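Local coordinates for protein interferon gamma receptor 1 (Gallus gallus, PDB 4EQ3) that probably binds the cytokine interferon gamma at the cell surface through its extracellular part, a pair of fibronectin type III-like domains, as the ligand-binding chain of its receptor, at residues S13-T26 / V96-G110. Sequence-based numbering, arbitrary orientation.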
ATOM      1  N   SER A  13      -1.098  18.039 -24.057  1.00 37.27           N
ATOM      2  CA  SER A  13      -0.892  17.787 -22.640  1.00 35.56           C
ATOM      3  C   SER A  13      -0.714  16.298 -22.406  1.00 30.50           C
ATOM      4  O   SER A  13      -1.169  15.486 -23.204  1.00 31.00           O
ATOM      5  CB  SER A  13      -2.090  18.283 -21.831  1.00 33.03           C
ATOM      6  OG  SER A  13      -3.179  17.383 -21.942  1.00 37.31           O
ATOM      7  N   PRO A  14      -0.061  15.931 -21.301  1.00 30.16           N
ATOM      8  CA  PRO A  14       0.048  14.508 -20.972  1.00 29.28           C
ATOM      9  C   PRO A  14      -1.324  13.834 -20.981  1.00 32.72           C
ATOM     10  O   PRO A  14      -2.380  14.498 -20.999  1.00 28.62           O
ATOM     11  CB  PRO A  14       0.633  14.522 -19.558  1.00 28.90           C
ATOM     12  CG  PRO A  14       1.380  15.816 -19.473  1.00 29.91           C
ATOM     13  CD  PRO A  14       0.566  16.788 -20.281  1.00 30.64           C
ATOM     14  N   THR A  15      -1.314  12.509 -20.967  1.00 31.55           N
ATOM     15  CA  THR A  15      -2.548  11.761 -21.091  1.00 32.57           C
ATOM     16  C   THR A  15      -2.523  10.510 -20.214  1.00 30.87           C
ATOM     17  O   THR A  15      -1.469  10.116 -19.714  1.00 27.98           O
ATOM     18  CB  THR A  15      -2.794  11.369 -22.560  1.00 35.34           C
ATOM     19  OG1 THR A  15      -4.197  11.170 -22.777  1.00 44.83           O
ATOM     20  CG2 THR A  15      -2.028  10.120 -22.918  1.00 32.09           C
ATOM     21  N   GLY A  16      -3.698   9.923 -20.008  1.00 27.85           N
ATOM     22  CA  GLY A  16      -3.830   8.686 -19.264  1.00 26.17           C
ATOM     23  C   GLY A  16      -3.274   8.756 -17.859  1.00 24.47           C
ATOM     24  O   GLY A  16      -2.609   7.820 -17.399  1.00 23.33           O
ATOM     25  N   THR A  17      -3.537   9.861 -17.167  1.00 25.91           N
ATOM     26  CA  THR A  17      -3.023  10.026 -15.817  1.00 24.12           C
ATOM     27  C   THR A  17      -3.557   8.922 -14.932  1.00 24.22           C
ATOM     28  O   THR A  17      -4.714   8.516 -15.061  1.00 23.84           O
ATOM     29  CB  THR A  17      -3.390  11.397 -15.214  1.00 28.34           C
ATOM     30  OG1 THR A  17      -4.812  11.479 -15.004  1.00 26.19           O
ATOM     31  CG2 THR A  17      -2.934  12.507 -16.139  1.00 28.36           C
ATOM     32  N   SER A  18      -2.704   8.420 -14.049  1.00 24.25           N
ATOM     33  CA  SER A  18      -3.116   7.385 -13.119  1.00 24.23           C
ATOM     34  C   SER A  18      -2.282   7.423 -11.847  1.00 25.44           C
ATOM     35  O   SER A  18      -1.044   7.373 -11.891  1.00 24.44           O
ATOM     36  CB  SER A  18      -3.001   6.010 -13.773  1.00 25.99           C
ATOM     37  OG  SER A  18      -3.350   4.998 -12.846  1.00 27.97           O
ATOM     38  N   VAL A  19      -2.960   7.509 -10.710  1.00 22.24           N
ATOM     39  CA  VAL A  19      -2.272   7.442  -9.434  1.00 23.56           C
ATOM     40  C   VAL A  19      -2.454   6.026  -8.902  1.00 25.95           C
ATOM     41  O   VAL A  19      -3.581   5.562  -8.726  1.00 23.52           O
ATOM     42  CB  VAL A  19      -2.814   8.454  -8.401  1.00 24.59           C
ATOM     43  CG1 VAL A  19      -2.049   8.315  -7.094  1.00 23.63           C
ATOM     44  CG2 VAL A  19      -2.719   9.888  -8.925  1.00 21.61           C
ATOM     45  N   LYS A  20      -1.342   5.327  -8.703  1.00 25.04           N
ATOM     46  CA  LYS A  20      -1.364   3.968  -8.169  1.00 22.16           C
ATOM     47  C   LYS A  20      -0.704   3.960  -6.804  1.00 20.85           C
ATOM     48  O   LYS A  20       0.461   4.322  -6.674  1.00 23.62           O
ATOM     49  CB  LYS A  20      -0.606   3.033  -9.102  1.00 24.47           C
ATOM     50  CG  LYS A  20      -1.144   3.034 -10.505  1.00 30.38           C
ATOM     51  CD  LYS A  20      -2.530   2.426 -10.559  1.00 34.27           C
ATOM     52  CE  LYS A  20      -2.471   0.926 -10.344  1.00 39.90           C
ATOM     53  NZ  LYS A  20      -3.651   0.257 -10.955  1.00 46.62           N
ATOM     54  N   SER A  21      -1.439   3.531  -5.789  1.00 22.77           N
ATOM     55  CA  SER A  21      -0.932   3.530  -4.428  1.00 23.14           C
ATOM     56  C   SER A  21      -1.096   2.153  -3.818  1.00 23.83           C
ATOM     57  O   SER A  21      -2.208   1.638  -3.730  1.00 23.86           O
ATOM     58  CB  SER A  21      -1.686   4.556  -3.581  1.00 22.42           C
ATOM     59  OG  SER A  21      -1.225   4.543  -2.247  1.00 22.44           O
ATOM     60  N   LYS A  22       0.004   1.528  -3.460  1.00 22.49           N
ATOM     61  CA  LYS A  22       0.013   0.238  -2.790  1.00 22.94           C
ATOM     62  C   LYS A  22       1.063   0.125  -1.712  1.00 22.36           C
ATOM     63  O   LYS A  22       2.202   0.383  -1.984  1.00 22.29           O
ATOM     64  CB  LYS A  22       0.168  -0.887  -3.808  1.00 24.29           C
ATOM     65  CG  LYS A  22       0.140  -2.309  -3.303  1.00 25.43           C
ATOM     66  CD  LYS A  22      -0.864  -3.072  -4.006  1.00 30.35           C
ATOM     67  CE  LYS A  22      -0.316  -4.242  -4.801  1.00 33.63           C
ATOM     68  NZ  LYS A  22      -1.086  -4.518  -6.028  1.00 33.50           N
ATOM     69  N   ASN A  23       0.646  -0.274  -0.509  1.00 18.50           N
ATOM     70  CA  ASN A  23       1.568  -0.431   0.608  1.00 20.75           C
ATOM     71  C   ASN A  23       2.276   0.877   0.913  1.00 22.19           C
ATOM     72  O   ASN A  23       3.430   0.888   1.342  1.00 19.55           O
ATOM     73  CB  ASN A  23       2.581  -1.526   0.315  1.00 22.39           C
ATOM     74  CG  ASN A  23       1.953  -2.899   0.272  1.00 22.73           C
ATOM     75  OD1 ASN A  23       2.493  -3.828  -0.343  1.00 22.80           O
ATOM     76  ND2 ASN A  23       0.807  -3.041   0.920  1.00 19.32           N
ATOM     77  N   PHE A  24       1.567   1.980   0.682  1.00 18.23           N
ATOM     78  CA  PHE A  24       2.060   3.312   1.015  1.00 19.57           C
ATOM     79  C   PHE A  24       3.133   3.812   0.064  1.00 19.77           C
ATOM     80  O   PHE A  24       3.741   4.852   0.300  1.00 19.87           O
ATOM     81  CB  PHE A  24       2.531   3.358   2.468  1.00 22.20           C
ATOM     82  CG  PHE A  24       1.434   3.076   3.452  1.00 25.76           C
ATOM     83  CD1 PHE A  24       0.507   4.059   3.768  1.00 21.48           C
ATOM     84  CD2 PHE A  24       1.311   1.829   4.040  1.00 23.91           C
ATOM     85  CE1 PHE A  24      -0.516   3.801   4.676  1.00 24.45           C
ATOM     86  CE2 PHE A  24       0.291   1.563   4.938  1.00 19.95           C
ATOM     87  CZ  PHE A  24      -0.621   2.549   5.260  1.00 26.10           C
ATOM     88  N   ARG A  25       3.363   3.061  -1.008  1.00 21.19           N
ATOM     89  CA  ARG A  25       4.132   3.569  -2.135  1.00 22.23           C
ATOM     90  C   ARG A  25       3.141   4.127  -3.149  1.00 21.37           C
ATOM     91  O   ARG A  25       2.350   3.389  -3.737  1.00 17.01           O
ATOM     92  CB  ARG A  25       4.996   2.468  -2.766  1.00 22.68           C
ATOM     93  CG  ARG A  25       5.920   2.950  -3.887  1.00 23.55           C
ATOM     94  CD  ARG A  25       7.110   3.794  -3.380  1.00 22.97           C
ATOM     95  NE  ARG A  25       8.122   3.008  -2.674  1.00 24.38           N
ATOM     96  CZ  ARG A  25       9.361   3.431  -2.413  1.00 26.95           C
ATOM     97  NH1 ARG A  25      10.214   2.647  -1.765  1.00 26.21           N
ATOM     98  NH2 ARG A  25       9.758   4.635  -2.804  1.00 26.49           N
ATOM     99  N   THR A  26       3.169   5.438  -3.338  1.00 18.47           N
ATOM    100  CA  THR A  26       2.252   6.065  -4.270  1.00 19.77           C
ATOM    101  C   THR A  26       2.986   6.623  -5.469  1.00 18.20           C
ATOM    102  O   THR A  26       3.914   7.424  -5.328  1.00 19.74           O
ATOM    103  CB  THR A  26       1.454   7.197  -3.603  1.00 18.72           C
ATOM    104  OG1 THR A  26       0.791   6.683  -2.448  1.00 20.25           O
ATOM    105  CG2 THR A  26       0.431   7.760  -4.566  1.00 18.61           C
ATOM    106  N   VAL A  96      -2.740  18.997 -16.881  1.00 27.31           N
ATOM    107  CA  VAL A  96      -3.878  18.100 -16.828  1.00 24.99           C
ATOM    108  C   VAL A  96      -3.926  17.555 -15.411  1.00 24.20           C
ATOM    109  O   VAL A  96      -2.892  17.186 -14.841  1.00 24.58           O
ATOM    110  CB  VAL A  96      -3.756  16.947 -17.849  1.00 28.09           C
ATOM    111  CG1 VAL A  96      -2.430  16.244 -17.680  1.00 27.78           C
ATOM    112  CG2 VAL A  96      -4.923  15.972 -17.701  1.00 26.68           C
ATOM    113  N   GLU A  97      -5.130  17.519 -14.849  1.00 25.58           N
ATOM    114  CA  GLU A  97      -5.334  17.201 -13.442  1.00 26.15           C
ATOM    115  C   GLU A  97      -5.776  15.749 -13.242  1.00 23.27           C
ATOM    116  O   GLU A  97      -6.490  15.190 -14.076  1.00 24.77           O
ATOM    117  CB  GLU A  97      -6.397  18.152 -12.874  1.00 26.46           C
ATOM    118  CG  GLU A  97      -6.529  18.142 -11.369  1.00 26.85           C
ATOM    119  CD  GLU A  97      -7.387  19.304 -10.865  1.00 32.72           C
ATOM    120  OE1 GLU A  97      -8.632  19.168 -10.843  1.00 30.73           O
ATOM    121  OE2 GLU A  97      -6.806  20.351 -10.506  1.00 29.39           O
ATOM    122  N   THR A  98      -5.364  15.143 -12.136  1.00 20.71           N
ATOM    123  CA  THR A  98      -5.803  13.782 -11.829  1.00 20.03           C
ATOM    124  C   THR A  98      -7.172  13.792 -11.142  1.00 24.94           C
ATOM    125  O   THR A  98      -7.660  14.849 -10.706  1.00 22.94           O
ATOM    126  CB  THR A  98      -4.817  13.052 -10.894  1.00 18.67           C
ATOM    127  OG1 THR A  98      -4.731  13.742  -9.640  1.00 19.89           O
ATOM    128  CG2 THR A  98      -3.425  12.950 -11.517  1.00 19.34           C
ATOM    129  N   ASP A  99      -7.785  12.614 -11.044  1.00 23.78           N
ATOM    130  CA  ASP A  99      -8.922  12.419 -10.156  1.00 23.99           C
ATOM    131  C   ASP A  99      -8.507  12.786  -8.738  1.00 23.13           C
ATOM    132  O   ASP A  99      -7.316  12.774  -8.399  1.00 19.91           O
ATOM    133  CB  ASP A  99      -9.385  10.960 -10.155  1.00 26.93           C
ATOM    134  CG  ASP A  99      -9.947  10.510 -11.497  1.00 33.18           C
ATOM    135  OD1 ASP A  99     -10.393  11.369 -12.295  1.00 29.53           O
ATOM    136  OD2 ASP A  99      -9.950   9.282 -11.743  1.00 31.23           O
ATOM    137  N   GLU A 100      -9.493  13.114  -7.909  1.00 24.83           N
ATOM    138  CA  GLU A 100      -9.259  13.312  -6.489  1.00 24.33           C
ATOM    139  C   GLU A 100      -8.620  12.059  -5.904  1.00 22.37           C
ATOM    140  O   GLU A 100      -9.009  10.941  -6.240  1.00 21.41           O
ATOM    141  CB  GLU A 100     -10.583  13.582  -5.774  1.00 25.92           C
ATOM    142  CG  GLU A 100     -10.482  13.624  -4.261  1.00 24.65           C
ATOM    143  CD  GLU A 100     -11.801  14.046  -3.616  1.00 30.07           C
ATOM    144  OE1 GLU A 100     -12.802  14.189  -4.347  1.00 31.36           O
ATOM    145  OE2 GLU A 100     -11.832  14.236  -2.387  1.00 31.90           O
ATOM    146  N   PHE A 101      -7.651  12.247  -5.019  1.00 20.12           N
ATOM    147  CA  PHE A 101      -6.980  11.107  -4.411  1.00 21.98           C
ATOM    148  C   PHE A 101      -7.049  11.177  -2.899  1.00 20.44           C
ATOM    149  O   PHE A 101      -6.666  12.180  -2.291  1.00 20.62           O
ATOM    150  CB  PHE A 101      -5.523  10.990  -4.875  1.00 18.54           C
ATOM    151  CG  PHE A 101      -4.746   9.905  -4.160  1.00 21.11           C
ATOM    152  CD1 PHE A 101      -4.761   8.594  -4.626  1.00 19.42           C
ATOM    153  CD2 PHE A 101      -4.012  10.193  -3.023  1.00 19.51           C
ATOM    154  CE1 PHE A 101      -4.044   7.591  -3.967  1.00 21.17           C
ATOM    155  CE2 PHE A 101      -3.292   9.200  -2.361  1.00 22.22           C
ATOM    156  CZ  PHE A 101      -3.312   7.900  -2.828  1.00 19.01           C
ATOM    157  N   VAL A 102      -7.541  10.094  -2.309  1.00 18.17           N
ATOM    158  CA  VAL A 102      -7.596   9.937  -0.869  1.00 19.39           C
ATOM    159  C   VAL A 102      -6.986   8.594  -0.499  1.00 20.10           C
ATOM    160  O   VAL A 102      -7.494   7.549  -0.899  1.00 20.08           O
ATOM    161  CB  VAL A 102      -9.045   9.972  -0.377  1.00 20.88           C
ATOM    162  CG1 VAL A 102      -9.072   9.892   1.125  1.00 22.09           C
ATOM    163  CG2 VAL A 102      -9.732  11.241  -0.870  1.00 20.70           C
ATOM    164  N   LEU A 103      -5.895   8.624   0.257  1.00 18.52           N
ATOM    165  CA  LEU A 103      -5.150   7.405   0.565  1.00 21.88           C
ATOM    166  C   LEU A 103      -6.017   6.323   1.201  1.00 21.95           C
ATOM    167  O   LEU A 103      -5.928   5.161   0.826  1.00 23.20           O
ATOM    168  CB  LEU A 103      -3.932   7.708   1.442  1.00 20.86           C
ATOM    169  CG  LEU A 103      -2.995   6.523   1.716  1.00 25.83           C
ATOM    170  CD1 LEU A 103      -2.390   5.990   0.423  1.00 25.33           C
ATOM    171  CD2 LEU A 103      -1.901   6.934   2.691  1.00 25.08           C
ATOM    172  N   GLN A 104      -6.864   6.711   2.150  1.00 24.10           N
ATOM    173  CA  GLN A 104      -7.747   5.768   2.833  1.00 25.71           C
ATOM    174  C   GLN A 104      -8.713   5.078   1.874  1.00 27.12           C
ATOM    175  O   GLN A 104      -9.112   3.930   2.091  1.00 24.75           O
ATOM    176  CB  GLN A 104      -8.548   6.490   3.933  1.00 26.96           C
ATOM    177  CG  GLN A 104      -9.608   5.635   4.620  1.00 25.95           C
ATOM    178  CD  GLN A 104     -10.950   5.682   3.916  1.00 27.30           C
ATOM    179  OE1 GLN A 104     -11.417   6.749   3.519  1.00 27.97           O
ATOM    180  NE2 GLN A 104     -11.578   4.528   3.761  1.00 28.00           N
ATOM    181  N   LYS A 105      -9.101   5.788   0.821  1.00 26.01           N
ATOM    182  CA  LYS A 105     -10.069   5.267  -0.133  1.00 26.59           C
ATOM    183  C   LYS A 105      -9.369   4.550  -1.267  1.00 25.75           C
ATOM    184  O   LYS A 105      -9.783   3.473  -1.682  1.00 26.93           O
ATOM    185  CB  LYS A 105     -10.921   6.396  -0.716  1.00 24.41           C
ATOM    186  CG  LYS A 105     -11.803   7.104   0.297  1.00 28.76           C
ATOM    187  CD  LYS A 105     -12.468   8.329  -0.326  1.00 30.11           C
ATOM    188  CE  LYS A 105     -13.268   7.976  -1.580  1.00 36.10           C
ATOM    189  NZ  LYS A 105     -13.868   9.194  -2.216  1.00 39.45           N
ATOM    190  N   HIS A 106      -8.311   5.159  -1.777  1.00 25.89           N
ATOM    191  CA  HIS A 106      -7.705   4.675  -3.003  1.00 28.63           C
ATOM    192  C   HIS A 106      -6.447   3.846  -2.807  1.00 27.84           C
ATOM    193  O   HIS A 106      -6.041   3.115  -3.704  1.00 27.89           O
ATOM    194  CB  HIS A 106      -7.430   5.855  -3.936  1.00 27.89           C
ATOM    195  CG  HIS A 106      -8.640   6.694  -4.200  1.00 27.31           C
ATOM    196  ND1 HIS A 106      -9.814   6.167  -4.694  1.00 31.09           N
ATOM    197  CD2 HIS A 106      -8.863   8.021  -4.039  1.00 26.07           C
ATOM    198  CE1 HIS A 106     -10.707   7.132  -4.825  1.00 30.45           C
ATOM    199  NE2 HIS A 106     -10.154   8.267  -4.435  1.00 29.47           N
ATOM    200  N   GLY A 107      -5.820   3.962  -1.645  1.00 26.03           N
ATOM    201  CA  GLY A 107      -4.600   3.221  -1.389  1.00 25.35           C
ATOM    202  C   GLY A 107      -4.871   1.745  -1.145  1.00 26.19           C
ATOM    203  O   GLY A 107      -5.744   1.403  -0.356  1.00 30.22           O
ATOM    204  N   LYS A 108      -4.125   0.864  -1.809  1.00 23.09           N
ATOM    205  CA  LYS A 108      -4.347  -0.563  -1.622  1.00 21.46           C
ATOM    206  C   LYS A 108      -3.338  -1.110  -0.638  1.00 22.27           C
ATOM    207  O   LYS A 108      -2.206  -0.633  -0.576  1.00 23.99           O
ATOM    208  CB  LYS A 108      -4.230  -1.327  -2.946  1.00 25.09           C
ATOM    209  CG  LYS A 108      -5.398  -1.146  -3.909  1.00 30.05           C
ATOM    210  CD  LYS A 108      -5.396  -2.240  -4.975  1.00 32.03           C
ATOM    211  CE  LYS A 108      -5.956  -1.724  -6.297  1.00 38.88           C
ATOM    212  NZ  LYS A 108      -5.946  -2.778  -7.365  1.00 42.41           N
ATOM    213  N   ILE A 109      -3.743  -2.118   0.120  1.00 16.78           N
ATOM    214  CA  ILE A 109      -2.812  -2.854   0.960  1.00 21.01           C
ATOM    215  C   ILE A 109      -2.696  -4.289   0.439  1.00 20.75           C
ATOM    216  O   ILE A 109      -3.664  -5.061   0.471  1.00 19.01           O
ATOM    217  CB  ILE A 109      -3.248  -2.832   2.436  1.00 21.10           C
ATOM    218  CG1 ILE A 109      -3.255  -1.393   2.963  1.00 17.85           C
ATOM    219  CG2 ILE A 109      -2.331  -3.706   3.291  1.00 20.11           C
ATOM    220  CD1 ILE A 109      -1.892  -0.748   2.988  1.00 18.06           C
ATOM    221  N   GLY A 110      -1.517  -4.626  -0.073  1.00 19.57           N
ATOM    222  CA  GLY A 110      -1.265  -5.949  -0.620  1.00 19.15           C
ATOM    223  C   GLY A 110      -1.182  -7.051   0.427  1.00 20.54           C
ATOM    224  O   GLY A 110      -1.203  -6.793   1.630  1.00 18.67           O
TER
HETATM  225  O   HOH W   1      -6.460  10.564 -12.659  1.00 36.85           O
HETATM  226  O   HOH W   2      -4.293   3.080  -5.871  1.00 36.85           O
HETATM  227  O   HOH W   3      -1.082   2.422  -0.350  1.00 36.85           O
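Lys22 and Lys108 pair in a single backbone bridge of parallel pattern: on the residues flanking Lys22, Ser21 O accepts from Lys108 N (2.8 Å) and Asn23 N donates to Lys108 O (2.9 Å), while toward the other end Thr17 and Thr98 stay 6.1 Å apart between CA atoms with no direct backbone bond. Water also links the segments: one molecule joins Thr17 OG1 and Asp99 N where the chains stand apart, another, next to the bridge, Ser21 N and His106 O, the carbonyl near the end of the short helix 103-106. Phe101 fills the middle. With CG anti to the backbone N (chi1 174°), its ring reaches Val19, whose CG1 lies 3.7 Å from CD1, and meets Ser21 CB at its edge. Serine suits this buried place because it is small and its OG shares a hydrogen bond with Thr26 OG1 (2.9 Å) and another with a water that also takes the N-H of Phe24, so the hydroxyl is satisfied beside the apolar CD1 of Leu103. Leu103 splits its branches, CD1 going to Ser21 and CD2 to the ring edge of Phe24. Ile109 CD1 comes within 3.7 Å of Phe24 CE2, and Phe132 and Phe196 meet that ring edge-to-face. Toward the Ser13 end, the branched Thr17 and Val96 meet tip to tip through methyl groups, CG2 to CG1 at 4.1 Å, and Val96 CG1 also slides past the ring of Pro14. The type I' turn from Lys22 to Arg25 makes a tight beta hairpin of strands 17-22 and 25-31. The whole is the edge of an N-terminal fibronectin type III-like sandwich, where the chain leaving strand 91-97 closes against the first strand and runs on into the second domain, as in class II cytokine receptors.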